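Local coordinates for protein 23S rRNA (guanine(2535)-N(1))-methyltransferase (Streptomyces viridochromogenes, PDB 1O9H) that methylates N1 of guanine-2535 in 23S ribosomal RNA with S-adenosylmethionine as methyl donor, conferring resistance to the orthosomycin antibiotic avilamycin, at residues I210-R215 and S236-R241; V53-P58 and R78-S83; L72-L77 and E136-E141. One frame throughout, in Å; residues are numbered along the deposited sequence.

Contact 1 of 3, residues I210-R215 and S236-R241; sequences IAVTDR and SAVLVR
The flat groups that meet between Ile-210–Asp-214 and Ser-236–Val-240 are peptide groups, joined by hydrogen bonds between N-H and C=O, with side chains rising from both faces of the layer. Ile-210, Val-212 and Asp-214 share one face with Val-240, Val-238 and Ser-236; Ala-211 and Thr-213 lie on the other with Leu-239 and Ala-237. This is an antiparallel pair within the mixed sheet of a Rossmann-like methyltransferase, strand 235-241 running against both of its neighbours. Three hydrogen-bonded pairs, Ile-210 with Val-240, Val-212 with Val-238 and Asp-214 with Ser-236, each supply two bonds. The shortest runs from Ile-210 N to Val-240 O, 2.8 Å. At the middle pair, Val-212 N to Val-238 O is longer, 3.2 Å. Between them come the non-hydrogen-bonded pairs, where alpha carbons close in and donate C-H contacts, as from Leu-239 CA to Ile-210 O at 3.2 Å.

On the valine face, Val-212 and Val-238 stand side by side, pointing the same way. Val-212 CG2 and Val-238 CG1 (chi1 71°) both occupy the position between backbone N and carbonyl carbon, which brings the two methyls within 3.3 Å of each other. Ile-210 slants across Val-240, whose CG2 lies 3.8 Å from Ile-210 CB, and helix 190-201 covers this end through Leu-197. The other face carries smaller side chains; there Thr-213 CG2 lies 4.1 Å from Ala-237 CB.

Polar ends on the valine face turn to neighbouring loops. Asp-214 leads its carboxylate away from Ser-236, and its OD1 takes a hydrogen bond from Val-188 N. Ser-236 OG is hydrogen-bonded to Ser-216 O.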
ATOM      1  N   ILE A 210     -10.797  -3.927  -5.021  1.00 37.60           N
ATOM      2  CA  ILE A 210      -9.798  -4.611  -4.191  1.00 37.67           C
ATOM      3  C   ILE A 210      -8.689  -5.113  -5.083  1.00 38.61           C
ATOM      4  O   ILE A 210      -8.949  -5.844  -6.019  1.00 39.31           O
ATOM      5  CB  ILE A 210     -10.424  -5.803  -3.453  1.00 37.17           C
ATOM      6  CG1 ILE A 210     -11.623  -5.363  -2.623  1.00 36.07           C
ATOM      7  CG2 ILE A 210      -9.402  -6.470  -2.528  1.00 37.69           C
ATOM      8  CD1 ILE A 210     -12.484  -6.517  -2.177  1.00 36.04           C
ATOM      9  N   ALA A 211      -7.456  -4.730  -4.785  1.00 39.84           N
ATOM     10  CA  ALA A 211      -6.298  -5.109  -5.583  1.00 41.05           C
ATOM     11  C   ALA A 211      -5.340  -5.920  -4.707  1.00 42.56           C
ATOM     12  O   ALA A 211      -4.826  -5.406  -3.737  1.00 42.15           O
ATOM     13  CB  ALA A 211      -5.601  -3.853  -6.116  1.00 41.22           C
ATOM     14  N   VAL A 212      -5.128  -7.189  -5.037  1.00 44.65           N
ATOM     15  CA  VAL A 212      -4.211  -8.038  -4.276  1.00 46.33           C
ATOM     16  C   VAL A 212      -3.069  -8.459  -5.167  1.00 47.99           C
ATOM     17  O   VAL A 212      -3.249  -8.623  -6.360  1.00 48.18           O
ATOM     18  CB  VAL A 212      -4.906  -9.289  -3.702  1.00 46.50           C
ATOM     19  CG1 VAL A 212      -5.982  -8.897  -2.683  1.00 46.37           C
ATOM     20  CG2 VAL A 212      -5.513 -10.127  -4.799  1.00 46.89           C
ATOM     21  N   THR A 213      -1.892  -8.618  -4.577  1.00 50.64           N
ATOM     22  CA  THR A 213      -0.670  -8.990  -5.296  1.00 52.55           C
ATOM     23  C   THR A 213      -0.024 -10.193  -4.634  1.00 54.71           C
ATOM     24  O   THR A 213      -0.082 -10.338  -3.417  1.00 55.09           O
ATOM     25  CB  THR A 213       0.325  -7.838  -5.268  1.00 52.25           C
ATOM     26  OG1 THR A 213      -0.351  -6.636  -4.874  1.00 53.67           O
ATOM     27  CG2 THR A 213       0.863  -7.543  -6.648  1.00 51.41           C
ATOM     28  N   ASP A 214       0.596 -11.044  -5.441  1.00 57.56           N
ATOM     29  CA  ASP A 214       1.305 -12.216  -4.944  1.00 59.94           C
ATOM     30  C   ASP A 214       2.529 -12.491  -5.804  1.00 62.32           C
ATOM     31  O   ASP A 214       2.658 -11.965  -6.911  1.00 62.06           O
ATOM     32  CB  ASP A 214       0.377 -13.438  -4.940  1.00 59.96           C
ATOM     33  CG  ASP A 214       0.597 -14.352  -3.732  1.00 60.54           C
ATOM     34  OD1 ASP A 214       0.002 -15.452  -3.711  1.00 60.99           O
ATOM     35  OD2 ASP A 214       1.329 -14.067  -2.758  1.00 60.97           O
ATOM     36  N   ARG A 215       3.426 -13.328  -5.288  1.00 65.48           N
ATOM     37  CA  ARG A 215       4.608 -13.753  -6.038  1.00 68.13           C
ATOM     38  C   ARG A 215       4.293 -14.856  -7.062  1.00 69.43           C
ATOM     39  O   ARG A 215       5.156 -15.227  -7.853  1.00 69.88           O
ATOM     40  CB  ARG A 215       5.697 -14.231  -5.077  1.00 69.04           C
ATOM     41  CG  ARG A 215       7.125 -14.092  -5.612  1.00 72.21           C
ATOM     42  CD  ARG A 215       7.686 -12.673  -5.553  1.00 76.37           C
ATOM     43  NE  ARG A 215       9.096 -12.626  -5.962  1.00 79.86           N
ATOM     44  CZ  ARG A 215       9.901 -11.560  -5.833  1.00 82.83           C
ATOM     45  NH1 ARG A 215       9.452 -10.422  -5.292  1.00 83.80           N
ATOM     46  NH2 ARG A 215      11.166 -11.634  -6.246  1.00 83.24           N
ATOM     47  N   SER A 236       2.047 -11.023  -9.731  1.00 65.10           N
ATOM     48  CA  SER A 236       0.733 -11.063 -10.371  1.00 64.06           C
ATOM     49  C   SER A 236      -0.338 -10.380  -9.498  1.00 63.11           C
ATOM     50  O   SER A 236      -0.257 -10.400  -8.268  1.00 62.88           O
ATOM     51  CB  SER A 236       0.331 -12.510 -10.695  1.00 64.00           C
ATOM     52  OG  SER A 236       0.008 -13.237  -9.523  1.00 63.46           O
ATOM     53  N   ALA A 237      -1.336  -9.779 -10.145  1.00 61.87           N
ATOM     54  CA  ALA A 237      -2.377  -9.025  -9.448  1.00 60.94           C
ATOM     55  C   ALA A 237      -3.769  -9.283 -10.018  1.00 59.91           C
ATOM     56  O   ALA A 237      -3.938  -9.430 -11.225  1.00 59.77           O
ATOM     57  CB  ALA A 237      -2.064  -7.533  -9.493  1.00 60.91           C
ATOM     58  N   VAL A 238      -4.760  -9.339  -9.132  1.00 58.75           N
ATOM     59  CA  VAL A 238      -6.160  -9.460  -9.516  1.00 57.86           C
ATOM     60  C   VAL A 238      -6.986  -8.363  -8.831  1.00 56.89           C
ATOM     61  O   VAL A 238      -6.767  -8.053  -7.665  1.00 56.49           O
ATOM     62  CB  VAL A 238      -6.715 -10.874  -9.178  1.00 57.95           C
ATOM     63  CG1 VAL A 238      -6.860 -11.065  -7.677  1.00 57.99           C
ATOM     64  CG2 VAL A 238      -8.049 -11.130  -9.889  1.00 57.99           C
ATOM     65  N   LEU A 239      -7.926  -7.777  -9.572  1.00 55.90           N
ATOM     66  CA  LEU A 239      -8.784  -6.706  -9.068  1.00 54.94           C
ATOM     67  C   LEU A 239     -10.208  -7.190  -9.043  1.00 54.72           C
ATOM     68  O   LEU A 239     -10.692  -7.708 -10.034  1.00 54.60           O
ATOM     69  CB  LEU A 239      -8.699  -5.477  -9.967  1.00 54.65           C
ATOM     70  CG  LEU A 239      -7.280  -4.985 -10.287  1.00 53.92           C
ATOM     71  CD1 LEU A 239      -7.331  -3.671 -11.043  1.00 53.20           C
ATOM     72  CD2 LEU A 239      -6.469  -4.824  -9.016  1.00 54.09           C
ATOM     73  N   VAL A 240     -10.878  -7.031  -7.909  1.00 54.51           N
ATOM     74  CA  VAL A 240     -12.272  -7.431  -7.780  1.00 54.64           C
ATOM     75  C   VAL A 240     -13.126  -6.330  -7.150  1.00 54.50           C
ATOM     76  O   VAL A 240     -12.628  -5.469  -6.433  1.00 54.53           O
ATOM     77  CB  VAL A 240     -12.418  -8.742  -6.945  1.00 54.82           C
ATOM     78  CG1 VAL A 240     -11.723  -9.900  -7.649  1.00 55.14           C
ATOM     79  CG2 VAL A 240     -11.884  -8.568  -5.528  1.00 54.70           C
ATOM     80  N   ARG A 241     -14.424  -6.375  -7.409  1.00 54.32           N
ATOM     81  CA  ARG A 241     -15.332  -5.380  -6.872  1.00 54.27           C
ATOM     82  C   ARG A 241     -16.054  -5.979  -5.684  1.00 54.20           C
ATOM     83  O   ARG A 241     -16.462  -7.133  -5.728  1.00 53.89           O
ATOM     84  CB  ARG A 241     -16.327  -4.930  -7.945  1.00 54.43           C
ATOM     85  CG  ARG A 241     -17.444  -4.043  -7.402  1.00 54.69           C
ATOM     86  CD  ARG A 241     -18.039  -3.098  -8.407  1.00 54.31           C
ATOM     87  NE  ARG A 241     -17.094  -2.069  -8.834  1.00 54.35           N
ATOM     88  CZ  ARG A 241     -16.513  -2.013 -10.026  1.00 53.43           C
ATOM     89  NH1 ARG A 241     -16.730  -2.930 -10.960  1.00 53.90           N
ATOM     90  NH2 ARG A 241     -15.692  -1.019 -10.288  1.00 53.74           N
TER

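Contact 2 of 3, residues V53-P58 and R78-S83; sequences VTLWDP and RQVIAS
Trp-56 and Ile-81 form the tight part of the contact, on two neighbouring parallel strands of a beta-alpha-beta crossover in which helix 64-72 links 53-57 to 77-84. With CG anti to the backbone N (chi1 -178°), the indole of Trp-56 crosses Ile-81 and sets CD1 3.5 Å from Ile-81 CB, while Ile-81 O lies in plane at the ring edge. Helix 157-164 packs on both side chains. Asp-57 and Leu-55 share the reverse face with Val-80 and Ala-82, where Leu-55, Asp-57 and Ala-82 touch Leu-66 of helix 64-72. A ladder of backbone bonds runs between the strands, closest at Ile-81 N to Leu-55 O, 2.7 Å.

The Arg-78 end is looser and open to solvent. Thr-54 OG1 touches Arg-78 at CD, 3.6 Å away, near the plane of the guanidinium; water 1 connects the polar groups, 2.9 Å from Thr-54 OG1 and only weakly bound by Arg-78 NE. In related methyltransferases the end of this first strand leads into the cofactor-binding loop. At the C-terminal end of the strands a hydrogen bond to Ser-83 restrains the indole: Trp-56 NE1 donates to Ser-83 OG at 3.1 Å, the oxygen tilted 22° from the ring plane, and the same OG donates to water 2.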
ATOM      1  N   VAL A  53      -9.677   9.602  -3.183  1.00 42.54           N
ATOM      2  CA  VAL A  53     -10.026   8.250  -2.800  1.00 41.61           C
ATOM      3  C   VAL A  53      -9.506   7.953  -1.392  1.00 39.83           C
ATOM      4  O   VAL A  53      -8.447   8.417  -1.004  1.00 38.78           O
ATOM      5  CB  VAL A  53      -9.400   7.277  -3.809  1.00 41.99           C
ATOM      6  CG1 VAL A  53      -9.445   5.858  -3.319  1.00 43.68           C
ATOM      7  CG2 VAL A  53     -10.101   7.407  -5.169  1.00 43.13           C
ATOM      8  N   THR A  54     -10.278   7.178  -0.640  1.00 38.25           N
ATOM      9  CA  THR A  54      -9.840   6.640   0.644  1.00 37.16           C
ATOM     10  C   THR A  54      -9.248   5.266   0.383  1.00 35.69           C
ATOM     11  O   THR A  54      -9.918   4.405  -0.143  1.00 35.98           O
ATOM     12  CB  THR A  54     -11.027   6.542   1.607  1.00 36.95           C
ATOM     13  OG1 THR A  54     -11.536   7.848   1.843  1.00 35.45           O
ATOM     14  CG2 THR A  54     -10.609   6.056   2.981  1.00 37.39           C
ATOM     15  N   LEU A  55      -7.986   5.088   0.744  1.00 34.40           N
ATOM     16  CA  LEU A  55      -7.210   3.894   0.427  1.00 33.41           C
ATOM     17  C   LEU A  55      -6.894   3.114   1.701  1.00 32.49           C
ATOM     18  O   LEU A  55      -6.516   3.671   2.705  1.00 31.29           O
ATOM     19  CB  LEU A  55      -5.923   4.315  -0.308  1.00 33.51           C
ATOM     20  CG  LEU A  55      -4.767   3.322  -0.432  1.00 33.90           C
ATOM     21  CD1 LEU A  55      -5.151   2.187  -1.358  1.00 34.17           C
ATOM     22  CD2 LEU A  55      -3.489   4.037  -0.908  1.00 33.47           C
ATOM     23  N   TRP A  56      -7.034   1.807   1.646  1.00 32.26           N
ATOM     24  CA  TRP A  56      -6.822   0.970   2.809  1.00 32.02           C
ATOM     25  C   TRP A  56      -5.918  -0.184   2.470  1.00 31.34           C
ATOM     26  O   TRP A  56      -6.087  -0.819   1.441  1.00 31.08           O
ATOM     27  CB  TRP A  56      -8.166   0.441   3.236  1.00 32.51           C
ATOM     28  CG  TRP A  56      -8.206  -0.423   4.454  1.00 33.85           C
ATOM     29  CD1 TRP A  56      -7.294  -0.496   5.487  1.00 34.44           C
ATOM     30  CD2 TRP A  56      -9.252  -1.331   4.784  1.00 34.78           C
ATOM     31  NE1 TRP A  56      -7.732  -1.395   6.435  1.00 33.88           N
ATOM     32  CE2 TRP A  56      -8.934  -1.917   6.026  1.00 35.05           C
ATOM     33  CE3 TRP A  56     -10.437  -1.710   4.148  1.00 35.73           C
ATOM     34  CZ2 TRP A  56      -9.754  -2.862   6.634  1.00 36.93           C
ATOM     35  CZ3 TRP A  56     -11.254  -2.650   4.756  1.00 37.34           C
ATOM     36  CH2 TRP A  56     -10.905  -3.217   5.986  1.00 37.56           C
ATOM     37  N   ASP A  57      -4.947  -0.449   3.332  1.00 31.21           N
ATOM     38  CA  ASP A  57      -4.124  -1.635   3.226  1.00 30.86           C
ATOM     39  C   ASP A  57      -4.312  -2.423   4.519  1.00 31.58           C
ATOM     40  O   ASP A  57      -3.893  -1.972   5.585  1.00 31.54           O
ATOM     41  CB  ASP A  57      -2.679  -1.244   3.000  1.00 30.64           C
ATOM     42  CG  ASP A  57      -1.797  -2.431   2.710  1.00 30.58           C
ATOM     43  OD1 ASP A  57      -2.217  -3.580   3.010  1.00 31.85           O
ATOM     44  OD2 ASP A  57      -0.663  -2.301   2.218  1.00 28.66           O
ATOM     45  N   PRO A  58      -5.049  -3.531   4.440  1.00 32.36           N
ATOM     46  CA  PRO A  58      -5.353  -4.369   5.615  1.00 32.71           C
ATOM     47  C   PRO A  58      -4.281  -5.427   5.975  1.00 33.23           C
ATOM     48  O   PRO A  58      -4.423  -6.140   6.943  1.00 33.51           O
ATOM     49  CB  PRO A  58      -6.663  -5.036   5.224  1.00 32.55           C
ATOM     50  CG  PRO A  58      -6.561  -5.173   3.711  1.00 32.66           C
ATOM     51  CD  PRO A  58      -5.739  -4.019   3.228  1.00 32.29           C
ATOM     52  N   ARG A  78      -7.683  11.334  -0.365  1.00 36.25           N
ATOM     53  CA  ARG A  78      -8.341  12.023   0.732  1.00 37.66           C
ATOM     54  C   ARG A  78      -7.727  11.538   2.057  1.00 37.08           C
ATOM     55  O   ARG A  78      -7.442  12.327   2.949  1.00 37.06           O
ATOM     56  CB  ARG A  78      -9.864  11.755   0.682  1.00 38.36           C
ATOM     57  CG  ARG A  78     -10.566  11.745   2.034  1.00 43.13           C
ATOM     58  CD  ARG A  78     -12.058  11.399   1.980  1.00 49.12           C
ATOM     59  NE  ARG A  78     -12.683  12.023   0.822  1.00 53.91           N
ATOM     60  CZ  ARG A  78     -12.991  13.316   0.719  1.00 57.98           C
ATOM     61  NH1 ARG A  78     -12.767  14.165   1.723  1.00 60.39           N
ATOM     62  NH2 ARG A  78     -13.540  13.770  -0.405  1.00 59.29           N
ATOM     63  N   GLN A  79      -7.542  10.233   2.188  1.00 36.48           N
ATOM     64  CA  GLN A  79      -6.875   9.700   3.365  1.00 36.28           C
ATOM     65  C   GLN A  79      -6.499   8.238   3.207  1.00 34.68           C
ATOM     66  O   GLN A  79      -7.040   7.556   2.348  1.00 34.71           O
ATOM     67  CB  GLN A  79      -7.781   9.866   4.579  1.00 37.25           C
ATOM     68  CG  GLN A  79      -8.824   8.774   4.733  1.00 39.96           C
ATOM     69  CD  GLN A  79      -9.435   8.796   6.102  1.00 43.31           C
ATOM     70  OE1 GLN A  79      -8.718   8.662   7.107  1.00 46.50           O
ATOM     71  NE2 GLN A  79     -10.756   8.970   6.163  1.00 44.93           N
ATOM     72  N   VAL A  80      -5.579   7.757   4.042  1.00 33.15           N
ATOM     73  CA  VAL A  80      -5.164   6.353   3.996  1.00 31.83           C
ATOM     74  C   VAL A  80      -5.322   5.603   5.337  1.00 31.65           C
ATOM     75  O   VAL A  80      -5.064   6.149   6.406  1.00 30.66           O
ATOM     76  CB  VAL A  80      -3.729   6.210   3.502  1.00 31.21           C
ATOM     77  CG1 VAL A  80      -3.545   6.974   2.213  1.00 31.70           C
ATOM     78  CG2 VAL A  80      -2.737   6.662   4.530  1.00 29.63           C
ATOM     79  N   ILE A  81      -5.726   4.343   5.238  1.00 31.52           N
ATOM     80  CA  ILE A  81      -5.903   3.465   6.382  1.00 31.98           C
ATOM     81  C   ILE A  81      -4.881   2.331   6.313  1.00 31.46           C
ATOM     82  O   ILE A  81      -4.734   1.679   5.277  1.00 29.98           O
ATOM     83  CB  ILE A  81      -7.316   2.849   6.434  1.00 32.37           C
ATOM     84  CG1 ILE A  81      -8.434   3.874   6.158  1.00 33.31           C
ATOM     85  CG2 ILE A  81      -7.541   2.193   7.808  1.00 32.75           C
ATOM     86  CD1 ILE A  81      -8.609   4.876   7.214  1.00 33.95           C
ATOM     87  N   ALA A  82      -4.171   2.112   7.415  1.00 31.46           N
ATOM     88  CA  ALA A  82      -3.231   0.994   7.501  1.00 32.53           C
ATOM     89  C   ALA A  82      -3.674   0.054   8.616  1.00 33.52           C
ATOM     90  O   ALA A  82      -4.108   0.482   9.684  1.00 33.09           O
ATOM     91  CB  ALA A  82      -1.818   1.497   7.764  1.00 32.08           C
ATOM     92  N   SER A  83      -3.559  -1.232   8.365  1.00 35.38           N
ATOM     93  CA  SER A  83      -3.861  -2.214   9.388  1.00 36.82           C
ATOM     94  C   SER A  83      -3.172  -3.537   9.118  1.00 38.69           C
ATOM     95  O   SER A  83      -2.832  -3.872   7.993  1.00 38.50           O
ATOM     96  CB  SER A  83      -5.374  -2.400   9.516  1.00 36.62           C
ATOM     97  OG  SER A  83      -5.918  -2.978   8.351  1.00 35.42           O
TER
HETATM   98  O   HOH W   1     -13.451   9.040   0.053  1.00 45.60           O
HETATM   99  O   HOH W   2      -6.157  -5.628   8.711  1.00 53.83           O

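Contact 3 of 3, residues L72-L77 and E136-E141; sequences LHRRSL and ERLTAE
With CG placed between its backbone N and carbonyl carbon (chi1 62°) and a second bend at chi3, Arg-75 folds its guanidinium against the side chain of Glu-141. The glutamate chain, extended beyond CG, crosses the arginine at a slant, over one face of the guanidinium. The two planar groups are inclined by 33°, and the acid approaches from above the guanidinium plane. The salt bridge from Arg-75 NH1 to Glu-141 OE1, 2.8 Å, is therefore a meeting of charges, with no N-H directed at the oxygen. A weak hydrogen bond from Arg-75 N, 3.4 Å from the same Glu-141 OE1, adds a backbone contact, so one carboxylate oxygen touches both main chain and side chain of the arginine.

Arg-74 fills the other flank. Its chain bends at chi2 (68°) and slides past Glu-141 in the opposite direction, with CG 3.7 Å from Glu-141 CB and 3.6 Å from Glu-141 O. Farther out, Arg-74 CD lies 3.8 Å from Leu-138 CD1, crossing it at a slant. The polar atoms of the Arg-74 guanidinium find partners beyond the helix: NE is hydrogen-bonded to Gly-143 O and NH2 more weakly to Ala-144 O. Leu-138 in turn rests on Pro-102 and Leu-105 of helix 102-119.

The partners are a short 3-10 turn, 74-76, between helix 64-72 and strand 77-84, and the C-terminal end of helix 122-140. The contact thus ties a connecting loop of the Rossmann-like core to the helices between strands 77-84 and 147-151, through a surface salt bridge backed by aliphatic packing.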
ATOM      1  N   LEU A  72       3.271   9.654  -3.533  1.00 28.20           N
ATOM      2  CA  LEU A  72       3.347   9.717  -4.990  1.00 28.61           C
ATOM      3  C   LEU A  72       2.057  10.209  -5.572  1.00 29.16           C
ATOM      4  O   LEU A  72       2.062  10.976  -6.513  1.00 29.21           O
ATOM      5  CB  LEU A  72       3.646   8.326  -5.570  1.00 28.69           C
ATOM      6  CG  LEU A  72       4.306   8.248  -6.947  1.00 28.59           C
ATOM      7  CD1 LEU A  72       5.634   8.981  -6.962  1.00 27.38           C
ATOM      8  CD2 LEU A  72       4.515   6.798  -7.334  1.00 29.65           C
ATOM      9  N   HIS A  73       0.959   9.714  -5.010  1.00 30.17           N
ATOM     10  CA  HIS A  73      -0.389  10.029  -5.440  1.00 30.77           C
ATOM     11  C   HIS A  73      -1.175  10.883  -4.435  1.00 30.95           C
ATOM     12  O   HIS A  73      -2.389  10.761  -4.344  1.00 30.76           O
ATOM     13  CB  HIS A  73      -1.136   8.725  -5.744  1.00 30.58           C
ATOM     14  CG  HIS A  73      -0.550   7.956  -6.885  1.00 32.66           C
ATOM     15  ND1 HIS A  73      -0.716   8.330  -8.203  1.00 33.36           N
ATOM     16  CD2 HIS A  73       0.241   6.854  -6.903  1.00 34.11           C
ATOM     17  CE1 HIS A  73      -0.079   7.475  -8.982  1.00 33.54           C
ATOM     18  NE2 HIS A  73       0.510   6.571  -8.218  1.00 33.66           N
ATOM     19  N   ARG A  74      -0.494  11.776  -3.727  1.00 32.21           N
ATOM     20  CA  ARG A  74      -1.142  12.614  -2.701  1.00 33.66           C
ATOM     21  C   ARG A  74      -2.425  13.288  -3.203  1.00 35.03           C
ATOM     22  O   ARG A  74      -3.410  13.397  -2.467  1.00 34.66           O
ATOM     23  CB  ARG A  74      -0.168  13.684  -2.198  1.00 33.43           C
ATOM     24  CG  ARG A  74      -0.776  14.758  -1.299  1.00 34.00           C
ATOM     25  CD  ARG A  74      -1.210  14.199   0.030  1.00 34.28           C
ATOM     26  NE  ARG A  74      -1.982  15.078   0.914  1.00 35.02           N
ATOM     27  CZ  ARG A  74      -3.266  15.395   0.760  1.00 34.63           C
ATOM     28  NH1 ARG A  74      -3.963  14.981  -0.289  1.00 35.50           N
ATOM     29  NH2 ARG A  74      -3.857  16.132   1.680  1.00 34.57           N
ATOM     30  N   ARG A  75      -2.397  13.752  -4.451  1.00 36.81           N
ATOM     31  CA  ARG A  75      -3.519  14.524  -5.024  1.00 38.34           C
ATOM     32  C   ARG A  75      -4.778  13.691  -5.217  1.00 37.60           C
ATOM     33  O   ARG A  75      -5.882  14.225  -5.123  1.00 37.75           O
ATOM     34  CB  ARG A  75      -3.136  15.195  -6.355  1.00 39.29           C
ATOM     35  CG  ARG A  75      -2.754  14.218  -7.467  1.00 44.83           C
ATOM     36  CD  ARG A  75      -2.485  14.867  -8.820  1.00 51.97           C
ATOM     37  NE  ARG A  75      -1.543  15.988  -8.731  1.00 57.64           N
ATOM     38  CZ  ARG A  75      -0.225  15.872  -8.523  1.00 62.61           C
ATOM     39  NH1 ARG A  75       0.349  14.667  -8.365  1.00 62.97           N
ATOM     40  NH2 ARG A  75       0.527  16.979  -8.472  1.00 64.46           N
ATOM     41  N   SER A  76      -4.618  12.396  -5.490  1.00 36.78           N
ATOM     42  CA  SER A  76      -5.776  11.502  -5.617  1.00 36.81           C
ATOM     43  C   SER A  76      -6.218  10.901  -4.289  1.00 35.75           C
ATOM     44  O   SER A  76      -7.042  10.008  -4.286  1.00 36.13           O
ATOM     45  CB  SER A  76      -5.507  10.357  -6.601  1.00 36.51           C
ATOM     46  OG  SER A  76      -4.602  10.766  -7.623  1.00 39.73           O
ATOM     47  N   LEU A  77      -5.685  11.383  -3.178  1.00 34.86           N
ATOM     48  CA  LEU A  77      -5.923  10.755  -1.894  1.00 34.86           C
ATOM     49  C   LEU A  77      -6.532  11.725  -0.889  1.00 35.21           C
ATOM     50  O   LEU A  77      -5.978  12.778  -0.606  1.00 34.31           O
ATOM     51  CB  LEU A  77      -4.624  10.173  -1.343  1.00 34.41           C
ATOM     52  CG  LEU A  77      -3.954   9.025  -2.129  1.00 33.24           C
ATOM     53  CD1 LEU A  77      -2.827   8.474  -1.347  1.00 31.48           C
ATOM     54  CD2 LEU A  77      -4.902   7.899  -2.449  1.00 32.96           C
ATOM     55  N   GLU A 136       8.299  19.046  -0.179  1.00 40.49           N
ATOM     56  CA  GLU A 136       7.862  20.125  -1.047  1.00 41.12           C
ATOM     57  C   GLU A 136       6.803  19.653  -2.024  1.00 40.92           C
ATOM     58  O   GLU A 136       5.845  20.366  -2.279  1.00 41.03           O
ATOM     59  CB  GLU A 136       9.058  20.706  -1.803  1.00 41.85           C
ATOM     60  CG  GLU A 136      10.036  21.435  -0.885  1.00 43.98           C
ATOM     61  CD  GLU A 136      11.314  21.894  -1.591  1.00 48.21           C
ATOM     62  OE1 GLU A 136      11.764  21.206  -2.556  1.00 47.84           O
ATOM     63  OE2 GLU A 136      11.876  22.948  -1.164  1.00 50.60           O
ATOM     64  N   ARG A 137       6.969  18.458  -2.572  1.00 41.07           N
ATOM     65  CA  ARG A 137       5.928  17.852  -3.398  1.00 41.27           C
ATOM     66  C   ARG A 137       4.669  17.561  -2.561  1.00 40.12           C
ATOM     67  O   ARG A 137       3.562  17.833  -3.007  1.00 39.76           O
ATOM     68  CB  ARG A 137       6.421  16.575  -4.067  1.00 41.94           C
ATOM     69  CG  ARG A 137       5.540  16.123  -5.254  1.00 46.85           C
ATOM     70  CD  ARG A 137       5.820  14.696  -5.826  1.00 53.67           C
ATOM     71  NE  ARG A 137       7.132  14.138  -5.446  1.00 59.37           N
ATOM     72  CZ  ARG A 137       8.318  14.570  -5.904  1.00 63.45           C
ATOM     73  NH1 ARG A 137       8.383  15.576  -6.781  1.00 64.44           N
ATOM     74  NH2 ARG A 137       9.451  13.987  -5.484  1.00 65.05           N
ATOM     75  N   LEU A 138       4.848  17.034  -1.347  1.00 38.75           N
ATOM     76  CA  LEU A 138       3.723  16.713  -0.465  1.00 37.81           C
ATOM     77  C   LEU A 138       2.898  17.971  -0.210  1.00 37.42           C
ATOM     78  O   LEU A 138       1.689  17.962  -0.315  1.00 37.11           O
ATOM     79  CB  LEU A 138       4.198  16.156   0.886  1.00 37.03           C
ATOM     80  CG  LEU A 138       3.077  15.747   1.869  1.00 37.13           C
ATOM     81  CD1 LEU A 138       2.303  14.555   1.344  1.00 37.16           C
ATOM     82  CD2 LEU A 138       3.597  15.443   3.274  1.00 36.75           C
ATOM     83  N   THR A 139       3.597  19.042   0.119  1.00 37.13           N
ATOM     84  CA  THR A 139       3.001  20.320   0.437  1.00 37.17           C
ATOM     85  C   THR A 139       2.237  20.948  -0.732  1.00 36.69           C
ATOM     86  O   THR A 139       1.163  21.493  -0.549  1.00 36.73           O
ATOM     87  CB  THR A 139       4.122  21.251   0.906  1.00 37.30           C
ATOM     88  OG1 THR A 139       4.641  20.764   2.154  1.00 35.85           O
ATOM     89  CG2 THR A 139       3.584  22.664   1.195  1.00 37.92           C
ATOM     90  N   ALA A 140       2.802  20.860  -1.929  1.00 36.62           N
ATOM     91  CA  ALA A 140       2.189  21.421  -3.120  1.00 36.15           C
ATOM     92  C   ALA A 140       0.985  20.630  -3.572  1.00 36.31           C
ATOM     93  O   ALA A 140       0.156  21.160  -4.313  1.00 36.81           O
ATOM     94  CB  ALA A 140       3.203  21.483  -4.244  1.00 36.17           C
ATOM     95  N   GLU A 141       0.892  19.364  -3.160  1.00 36.23           N
ATOM     96  CA  GLU A 141      -0.190  18.491  -3.592  1.00 36.48           C
ATOM     97  C   GLU A 141      -1.289  18.368  -2.533  1.00 36.02           C
ATOM     98  O   GLU A 141      -2.272  17.653  -2.750  1.00 36.08           O
ATOM     99  CB  GLU A 141       0.355  17.108  -3.972  1.00 37.43           C
ATOM    100  CG  GLU A 141       0.824  17.004  -5.419  1.00 40.80           C
ATOM    101  CD  GLU A 141       1.387  15.629  -5.790  1.00 47.31           C
ATOM    102  OE1 GLU A 141       0.680  14.584  -5.626  1.00 50.12           O
ATOM    103  OE2 GLU A 141       2.543  15.591  -6.297  1.00 50.46           O
TER

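In the fold
Contacts 1 and 2 belong to one mixed sheet, their centres about 16 Å apart without touching: contact 2 pairs strands 53-57 and 77-84 in the parallel part, contact 1 pairs 209-214 with the antiparallel strand 235-241, and strand 171-175 lies between them. Contact 3 is at the surface, about 25 Å from contact 1 between centres and across the centre of the chain. It adjoins contact 2, where Val-53 N probably bonds to Ser-76 O. Along the chain, contacts 2 and 3 interleave and both close before contact 1 opens. The order 3-2-1-4-5-7-6 is that of class I S-adenosylmethionine-dependent methyltransferases, with contact 3 joining the end of helix 122-140 to that core.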